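Local coordinates for Lin1840 protein (Listeria innocua serovar 6a, PDB 4ZOC) that probably hydrolyses terminal, non-reducing beta-D-glucosyl residues with release of beta-D-glucose, and takes part in beta-1,2-glucan metabolism, at residues 288-293 and 312-317; 394-399 and 448-453; 558-563 and 585-590. The protein carries 2 engineered substitutions. All coordinates share one frame; numbering follows the deposited sequence.

Contact 1 of 3, residues 288-293 and 312-317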
loop_
_atom_site.group_PDB
_atom_site.type_symbol
_atom_site.label_atom_id
_atom_site.label_comp_id
_atom_site.label_asym_id
_atom_site.label_seq_id
_atom_site.Cartn_x
_atom_site.Cartn_y
_atom_site.Cartn_z
ATOM N N GLU A 288 -29.607 1.962 -13.149
ATOM C CA GLU A 288 -28.843 0.862 -12.672
ATOM C C GLU A 288 -28.333 1.045 -11.218
ATOM O O GLU A 288 -28.313 0.099 -10.447
ATOM C CB GLU A 288 -27.642 0.602 -13.648
ATOM C CG GLU A 288 -28.116 0.001 -14.996
ATOM C CD GLU A 288 -27.020 -0.607 -15.839
ATOM O OE1 GLU A 288 -25.794 -0.492 -15.515
ATOM O OE2 GLU A 288 -27.389 -1.152 -16.902
ATOM N N ALA A 289 -27.873 2.253 -10.904
ATOM C CA ALA A 289 -27.428 2.593 -9.548
ATOM C C ALA A 289 -28.507 2.262 -8.514
ATOM O O ALA A 289 -28.262 1.579 -7.504
ATOM C CB ALA A 289 -27.054 4.061 -9.459
ATOM N N ALA A 290 -29.747 2.665 -8.826
ATOM C CA ALA A 290 -30.915 2.328 -7.998
ATOM C C ALA A 290 -31.140 0.837 -7.907
ATOM O O ALA A 290 -31.333 0.258 -6.842
ATOM C CB ALA A 290 -32.163 3.035 -8.591
ATOM N N GLN A 291 -31.148 0.176 -9.042
ATOM C CA GLN A 291 -31.403 -1.259 -9.008
ATOM C C GLN A 291 -30.368 -2.000 -8.173
ATOM O O GLN A 291 -30.695 -2.799 -7.343
ATOM C CB GLN A 291 -31.403 -1.834 -10.426
ATOM C CG GLN A 291 -31.735 -3.302 -10.485
ATOM C CD GLN A 291 -31.580 -3.888 -11.886
ATOM O OE1 GLN A 291 -31.667 -3.204 -12.915
ATOM N NE2 GLN A 291 -31.388 -5.184 -11.923
ATOM N N PHE A 292 -29.088 -1.756 -8.455
ATOM C CA PHE A 292 -28.019 -2.556 -7.812
ATOM C C PHE A 292 -27.918 -2.203 -6.314
ATOM O O PHE A 292 -27.727 -3.053 -5.501
ATOM C CB PHE A 292 -26.677 -2.336 -8.536
ATOM C CG PHE A 292 -26.711 -2.621 -10.018
ATOM C CD1 PHE A 292 -27.614 -3.543 -10.550
ATOM C CD2 PHE A 292 -25.797 -2.031 -10.859
ATOM C CE1 PHE A 292 -27.602 -3.800 -11.920
ATOM C CE2 PHE A 292 -25.768 -2.319 -12.231
ATOM C CZ PHE A 292 -26.683 -3.193 -12.729
ATOM N N SER A 293 -28.166 -0.941 -5.963
ATOM C CA SER A 293 -28.170 -0.545 -4.552
ATOM C C SER A 293 -29.305 -1.172 -3.797
ATOM O O SER A 293 -29.102 -1.628 -2.721
ATOM C CB SER A 293 -28.124 0.993 -4.387
ATOM O OG SER A 293 -26.898 1.473 -4.954
ATOM N N LYS A 312 -39.688 3.523 -9.286
ATOM C CA LYS A 312 -41.017 3.208 -9.795
ATOM C C LYS A 312 -40.919 2.495 -11.148
ATOM O O LYS A 312 -41.462 1.430 -11.288
ATOM C CB LYS A 312 -41.947 4.423 -9.808
ATOM C CG LYS A 312 -43.386 4.025 -10.196
ATOM C CD LYS A 312 -43.744 4.744 -11.455
ATOM C CE LYS A 312 -43.972 6.213 -11.157
ATOM N NZ LYS A 312 -44.889 6.701 -12.204
ATOM N N GLY A 313 -40.183 3.038 -12.109
ATOM C CA GLY A 313 -39.968 2.336 -13.396
ATOM C C GLY A 313 -39.390 0.895 -13.275
ATOM O O GLY A 313 -39.824 -0.021 -13.981
ATOM N N LEU A 314 -38.369 0.699 -12.414
ATOM C CA LEU A 314 -37.782 -0.607 -12.194
ATOM C C LEU A 314 -38.792 -1.621 -11.709
ATOM O O LEU A 314 -38.793 -2.782 -12.134
ATOM C CB LEU A 314 -36.644 -0.547 -11.157
ATOM C CG LEU A 314 -35.374 0.124 -11.688
ATOM C CD1 LEU A 314 -34.461 0.604 -10.535
ATOM C CD2 LEU A 314 -34.532 -0.750 -12.628
ATOM N N ILE A 315 -39.639 -1.203 -10.779
ATOM C CA ILE A 315 -40.641 -2.133 -10.183
ATOM C C ILE A 315 -41.760 -2.412 -11.180
ATOM O O ILE A 315 -42.117 -3.575 -11.376
ATOM C CB ILE A 315 -41.159 -1.577 -8.862
ATOM C CG1 ILE A 315 -40.072 -1.711 -7.829
ATOM C CG2 ILE A 315 -42.387 -2.296 -8.333
ATOM C CD1 ILE A 315 -40.355 -0.873 -6.617
ATOM N N GLU A 316 -42.268 -1.359 -11.826
ATOM C CA GLU A 316 -43.319 -1.504 -12.873
ATOM C C GLU A 316 -42.819 -2.395 -14.005
ATOM O O GLU A 316 -43.583 -3.216 -14.517
ATOM C CB GLU A 316 -43.732 -0.148 -13.448
ATOM C CG GLU A 316 -44.529 0.633 -12.430
ATOM C CD GLU A 316 -45.051 1.941 -12.949
ATOM O OE1 GLU A 316 -44.468 2.483 -13.921
ATOM O OE2 GLU A 316 -46.025 2.437 -12.325
ATOM N N GLU A 317 -41.563 -2.240 -14.408
ATOM C CA GLU A 317 -41.027 -3.045 -15.505
ATOM C C GLU A 317 -40.641 -4.481 -15.088
ATOM O O GLU A 317 -40.228 -5.243 -15.936
ATOM C CB GLU A 317 -39.835 -2.349 -16.214
ATOM C CG GLU A 317 -40.138 -1.008 -16.795
ATOM C CD GLU A 317 -38.900 -0.174 -17.006
ATOM O OE1 GLU A 317 -37.771 -0.727 -16.916
ATOM O OE2 GLU A 317 -39.053 1.044 -17.273
#
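L314 reaches across the groove between two helices and lays its forked end against the side of the helix that carries A290 and Q291. The two elements, helices 286-295 and 306-316, are neighbours on the outside of the TIM barrel; they follow one another along the chain, with the short barrel strand 301-302 between them. The two methyls of L314 divide the work. CD1 meets the backbone side, lying 3.7 Å from Q291 N and 3.9 Å from the methyl A290 CB, while CD2 turns to the Q291 side chain and stands 3.8 Å from its OE1. Leucine suits this place because its fork offers one methyl to each of these surfaces; its first torsion (chi1 -73°) points CG at the facing helix, 7.2 Å away between Q291 CA and L314 CA. Alanine at 290 keeps that helix face low, and its methyl also touches Y307 and E310. Q291 is extended, with CG anti to the backbone N (chi1 -177°), and crosses the leucine at about a right angle. Its CB lies against both methyls and OE1 still touches CD2, while NE2 donates to the carboxylate of E295, one turn further on. E317, just past the end of helix 306-316, bridges to K287 of helix 286-295 and locally to K319. Elsewhere between the same helices, where A289 meets C306 and S293 meets Y307, the carbonyl A289 O accepts from S293 N and, at 2.9 Å, from S293 OG, the two donors arriving over opposite faces of its plane.

Contact 2 of 3, residues 394-399 and 448-453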
loop_
_atom_site.group_PDB
_atom_site.type_symbol
_atom_site.label_atom_id
_atom_site.label_comp_id
_atom_site.label_asym_id
_atom_site.label_seq_id
_atom_site.Cartn_x
_atom_site.Cartn_y
_atom_site.Cartn_z
ATOM N N ALA A 394 7.549 31.332 28.164
ATOM C CA ALA A 394 7.315 31.919 26.834
ATOM C C ALA A 394 6.536 30.899 26.005
ATOM O O ALA A 394 6.995 29.780 25.709
ATOM C CB ALA A 394 8.622 32.270 26.133
ATOM N N LEU A 395 5.343 31.322 25.650
ATOM C CA LEU A 395 4.375 30.509 24.879
ATOM C C LEU A 395 4.460 31.016 23.443
ATOM O O LEU A 395 4.080 32.144 23.135
ATOM C CB LEU A 395 2.949 30.680 25.443
ATOM C CG LEU A 395 1.875 30.023 24.571
ATOM C CD1 LEU A 395 2.011 28.526 24.420
ATOM C CD2 LEU A 395 0.525 30.336 25.130
ATOM N N VAL A 396 4.988 30.215 22.560
ATOM C CA VAL A 396 5.184 30.683 21.208
ATOM C C VAL A 396 4.676 29.703 20.158
ATOM O O VAL A 396 4.659 28.491 20.402
ATOM C CB VAL A 396 6.653 31.070 20.916
ATOM C CG1 VAL A 396 7.255 31.989 22.016
ATOM C CG2 VAL A 396 7.492 29.885 20.893
ATOM N N GLY A 397 4.323 30.239 18.985
ATOM C CA GLY A 397 3.945 29.430 17.868
ATOM C C GLY A 397 2.525 29.537 17.394
ATOM O O GLY A 397 1.759 30.339 17.897
ATOM N N PRO A 398 2.181 28.748 16.375
ATOM C CA PRO A 398 0.859 28.870 15.757
ATOM C C PRO A 398 -0.323 28.368 16.541
ATOM O O PRO A 398 -1.446 28.840 16.246
ATOM C CB PRO A 398 1.015 28.136 14.453
ATOM C CG PRO A 398 2.106 27.166 14.672
ATOM C CD PRO A 398 3.044 27.844 15.630
ATOM N N LEU A 399 -0.077 27.534 17.538
ATOM C CA LEU A 399 -1.094 27.002 18.454
ATOM C C LEU A 399 -1.106 27.770 19.809
ATOM O O LEU A 399 -1.849 27.407 20.742
ATOM C CB LEU A 399 -0.977 25.475 18.675
ATOM C CG LEU A 399 -1.820 24.629 17.716
ATOM C CD1 LEU A 399 -3.313 24.774 18.081
ATOM C CD2 LEU A 399 -1.577 25.084 16.274
ATOM N N VAL A 448 12.554 37.885 15.832
ATOM C CA VAL A 448 12.914 38.920 16.775
ATOM C C VAL A 448 11.993 38.865 17.976
ATOM O O VAL A 448 12.460 38.876 19.108
ATOM C CB VAL A 448 12.926 40.312 16.093
ATOM C CG1 VAL A 448 12.934 41.423 17.132
ATOM C CG2 VAL A 448 14.142 40.412 15.175
ATOM N N ALA A 449 10.692 38.714 17.743
ATOM C CA ALA A 449 9.734 38.721 18.829
ATOM C C ALA A 449 9.837 37.457 19.687
ATOM O O ALA A 449 9.706 37.524 20.908
ATOM C CB ALA A 449 8.339 38.879 18.272
ATOM N N VAL A 450 10.055 36.301 19.057
ATOM C CA VAL A 450 10.296 35.062 19.804
ATOM C C VAL A 450 11.561 35.153 20.635
ATOM O O VAL A 450 11.599 34.730 21.766
ATOM C CB VAL A 450 10.338 33.859 18.834
ATOM C CG1 VAL A 450 10.836 32.593 19.501
ATOM C CG2 VAL A 450 8.954 33.590 18.272
ATOM N N LYS A 451 12.616 35.716 20.072
ATOM C CA LYS A 451 13.889 35.773 20.807
ATOM C C LYS A 451 13.735 36.655 22.068
ATOM O O LYS A 451 14.146 36.301 23.230
ATOM C CB LYS A 451 14.976 36.243 19.876
ATOM C CG LYS A 451 16.301 36.463 20.558
ATOM C CD LYS A 451 17.292 37.009 19.527
ATOM C CE LYS A 451 18.681 37.158 20.108
ATOM N NZ LYS A 451 19.683 36.821 19.064
ATOM N N ALA A 452 13.064 37.756 21.884
ATOM C CA ALA A 452 12.819 38.648 23.046
ATOM C C ALA A 452 11.993 37.981 24.150
ATOM O O ALA A 452 12.333 38.149 25.381
ATOM C CB ALA A 452 12.146 39.917 22.571
ATOM N N ALA A 453 10.930 37.266 23.787
ATOM C CA ALA A 453 10.088 36.591 24.801
ATOM C C ALA A 453 10.817 35.493 25.559
ATOM O O ALA A 453 10.698 35.349 26.787
ATOM C CB ALA A 453 8.787 36.039 24.197
#
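The peptide carbonyl of A453 turns one flat face to strand 393-397, and A394 CB sits over that face, 3.9 Å from A453 C and 3.8 Å from A453 O. Beside it the two methyls, A394 CB and A453 CB, come within 4.2 Å of each other. Having alanine on both sides is what lets strand and helix close in here, to 5.8 Å between A394 CA and A453 CA. One helical turn earlier the contact passes to valines: V450 CG2 lies 4.3 Å from V396 CB, and the backbones stand farther apart to make room for the branched side chains.

This is sheet-to-helix packing in the alpha/beta C-terminal domain of a family 3 glycoside hydrolase. Helix 444-456 belongs to the beta-alpha-beta crossover from strand 432-436 to strand 459-465, and it runs over strand 393-397, which lies between those two in the parallel part of the sheet. A453 therefore also touches V435, and V450 leans on F492 and V493 of helix 484-494. No hydrogen bond joins the two segments; with four buried, apolar residues meeting, cohesion probably rests on van der Waals fit and the burial of apolar surface.

Contact 3 of 3, residues 558-563 and 585-590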
loop_
_atom_site.group_PDB
_atom_site.type_symbol
_atom_site.label_atom_id
_atom_site.label_comp_id
_atom_site.label_asym_id
_atom_site.label_seq_id
_atom_site.Cartn_x
_atom_site.Cartn_y
_atom_site.Cartn_z
ATOM N N THR A 558 7.508 9.485 5.769
ATOM C CA THR A 558 6.323 9.183 4.968
ATOM C C THR A 558 6.471 7.834 4.243
ATOM O O THR A 558 5.545 7.028 4.179
ATOM C CB THR A 558 6.089 10.360 3.939
ATOM O OG1 THR A 558 5.681 11.529 4.699
ATOM C CG2 THR A 558 5.029 10.009 2.996
ATOM N N GLY A 559 7.653 7.611 3.677
ATOM C CA GLY A 559 7.903 6.397 2.929
ATOM C C GLY A 559 8.009 5.102 3.722
ATOM O O GLY A 559 8.079 4.042 3.099
ATOM N N GLN A 560 7.951 5.144 5.024
ATOM C CA GLN A 560 7.824 3.949 5.842
ATOM C C GLN A 560 6.376 3.390 5.838
ATOM O O GLN A 560 6.102 2.292 6.294
ATOM C CB GLN A 560 8.271 4.260 7.267
ATOM C CG GLN A 560 8.611 2.969 8.047
ATOM C CD GLN A 560 9.034 3.228 9.495
ATOM O OE1 GLN A 560 8.467 4.088 10.196
ATOM N NE2 GLN A 560 10.123 2.575 9.911
ATOM N N ILE A 561 5.428 4.191 5.404
ATOM C CA ILE A 561 4.001 3.819 5.424
ATOM C C ILE A 561 3.654 2.673 4.441
ATOM O O ILE A 561 4.050 2.729 3.262
ATOM C CB ILE A 561 3.140 5.048 5.139
ATOM C CG1 ILE A 561 3.280 6.082 6.260
ATOM C CG2 ILE A 561 1.681 4.615 4.995
ATOM C CD1 ILE A 561 2.632 7.412 5.902
ATOM N N PRO A 562 2.916 1.649 4.890
ATOM C CA PRO A 562 2.368 1.522 6.238
ATOM C C PRO A 562 3.280 0.773 7.171
ATOM O O PRO A 562 3.946 -0.230 6.746
ATOM C CB PRO A 562 1.152 0.617 6.036
ATOM C CG PRO A 562 1.497 -0.241 4.853
ATOM C CD PRO A 562 2.214 0.730 3.946
ATOM N N VAL A 563 3.320 1.263 8.398
ATOM C CA VAL A 563 4.097 0.663 9.459
ATOM C C VAL A 563 3.149 0.489 10.669
ATOM O O VAL A 563 2.425 1.431 11.058
ATOM C CB VAL A 563 5.352 1.509 9.825
ATOM C CG1 VAL A 563 5.021 2.929 10.239
ATOM C CG2 VAL A 563 6.127 0.780 10.900
ATOM N N SER A 585 15.204 -8.236 5.698
ATOM C CA SER A 585 14.185 -7.232 5.481
ATOM C C SER A 585 14.531 -5.919 6.218
ATOM O O SER A 585 14.492 -5.860 7.427
ATOM C CB SER A 585 12.881 -7.785 6.025
ATOM O OG SER A 585 11.791 -6.878 5.741
ATOM N N HIS A 586 14.954 -4.899 5.466
ATOM C CA HIS A 586 15.305 -3.650 6.013
ATOM C C HIS A 586 15.275 -2.589 4.943
ATOM O O HIS A 586 15.211 -2.921 3.755
ATOM C CB HIS A 586 16.713 -3.691 6.658
ATOM C CG HIS A 586 17.867 -3.659 5.685
ATOM N ND1 HIS A 586 18.098 -4.672 4.787
ATOM C CD2 HIS A 586 18.864 -2.747 5.490
ATOM C CE1 HIS A 586 19.183 -4.384 4.069
ATOM N NE2 HIS A 586 19.672 -3.233 4.477
ATOM N N TYR A 587 15.345 -1.341 5.371
ATOM C CA TYR A 587 15.583 -0.246 4.479
ATOM C C TYR A 587 17.067 0.210 4.547
ATOM O O TYR A 587 17.691 0.254 5.591
ATOM C CB TYR A 587 14.775 0.988 4.833
ATOM C CG TYR A 587 13.264 0.863 4.646
ATOM C CD1 TYR A 587 12.670 1.024 3.372
ATOM C CD2 TYR A 587 12.448 0.585 5.744
ATOM C CE1 TYR A 587 11.289 0.908 3.237
ATOM C CE2 TYR A 587 11.090 0.449 5.619
ATOM C CZ TYR A 587 10.511 0.645 4.356
ATOM O OH TYR A 587 9.148 0.530 4.252
ATOM N N LEU A 588 17.560 0.717 3.441
ATOM C CA LEU A 588 18.925 1.302 3.451
ATOM C C LEU A 588 19.030 2.632 4.225
ATOM O O LEU A 588 20.103 2.943 4.746
ATOM C CB LEU A 588 19.409 1.474 2.043
ATOM C CG LEU A 588 19.517 0.291 1.120
ATOM C CD1 LEU A 588 20.010 0.799 -0.230
ATOM C CD2 LEU A 588 20.424 -0.789 1.702
ATOM N N ASP A 589 17.921 3.391 4.341
ATOM C CA ASP A 589 17.959 4.756 4.740
ATOM C C ASP A 589 17.246 5.038 6.069
ATOM O O ASP A 589 17.481 6.053 6.629
ATOM C CB ASP A 589 17.453 5.686 3.635
ATOM C CG ASP A 589 16.020 5.361 3.104
ATOM O OD1 ASP A 589 15.510 4.242 3.274
ATOM O OD2 ASP A 589 15.403 6.273 2.526
ATOM N N ILE A 590 16.495 4.072 6.623
ATOM C CA ILE A 590 15.759 4.279 7.902
ATOM C C ILE A 590 15.655 2.965 8.651
ATOM O O ILE A 590 15.810 1.883 8.049
ATOM C CB ILE A 590 14.336 4.794 7.680
ATOM C CG1 ILE A 590 13.520 3.832 6.824
ATOM C CG2 ILE A 590 14.324 6.217 7.113
ATOM C CD1 ILE A 590 11.977 4.079 6.919
HETATM O O HOH W 1 7.539 -0.012 6.598
#
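A water links Q560 and Y587, giving the contact its polar half. It donates to the carbonyl Q560 O at 2.7 Å and to the hydroxyl Y587 OH at 2.9 Å, lying at the edge of the tyrosine ring and in its plane. The water thus spends both protons on the two segments. Y587 OH is also hydrogen-bonded to the carbonyl of A201 of the second subunit, so tyrosine suits the place by having a hydroxyl able to accept and donate at once.

The apolar half is built on the stem of Q560. Its chain is extended, with CG anti to the backbone N (chi1 -161°), and the I590 side chain crosses it obliquely, setting the methyl I590 CD1 against it, 3.7 Å from both Q560 CB and Q560 CG and 3.8 Å from Q560 NE2. I590 reaches it by placing CG1 between its own backbone N and carbonyl carbon (chi1 59°). The Y587 ring comes up obliquely, with CE2 4.3 Å from Q560 CG. The glutamine amide is held at both ends, OE1 by the backbone N of Q556 and NE2 by the carbonyl of E593, so a polar residue can serve here as a rigid, largely aliphatic surface.

Both segments belong to the long irregular connection between helix 532-541 and strand 607-611, in the C-terminal domain of this family 3 glycoside hydrolase. The backbone turn at 558-560 is a short 3-10 segment, with I561 N bonded to T558 O at 3.1 Å, and a cis peptide bond before P562 bends the loop beyond it.

Contacts with the second subunit form the third group. R146 of that subunit binds through NH1 to the carbonyls of G559 and I561, while its A478 packs on I590 and donates its backbone N-H to D589 OD1.

Contacts 1 and 2 lie on opposite sides of the chain's centre, 62 Å apart between centres, and each packs regular elements within one domain: helix on helix outside the barrel in contact 1, helix on sheet in contact 2. Neither has hydrogen bonds across its segments. Only apolar side chains, all buried, meet in contact 2, whereas contact 1 is mostly buried with the partly exposed Q291 at its edge. Contact 3 shares the C-terminal domain with contact 2, its nearest atoms about 19 Å away, and is mostly buried, partly beneath the second subunit. Apart from a short 3-10 turn its segments are irregular; a water bridges them, and R146 NH1 and A201 O of the other subunit add polar partners.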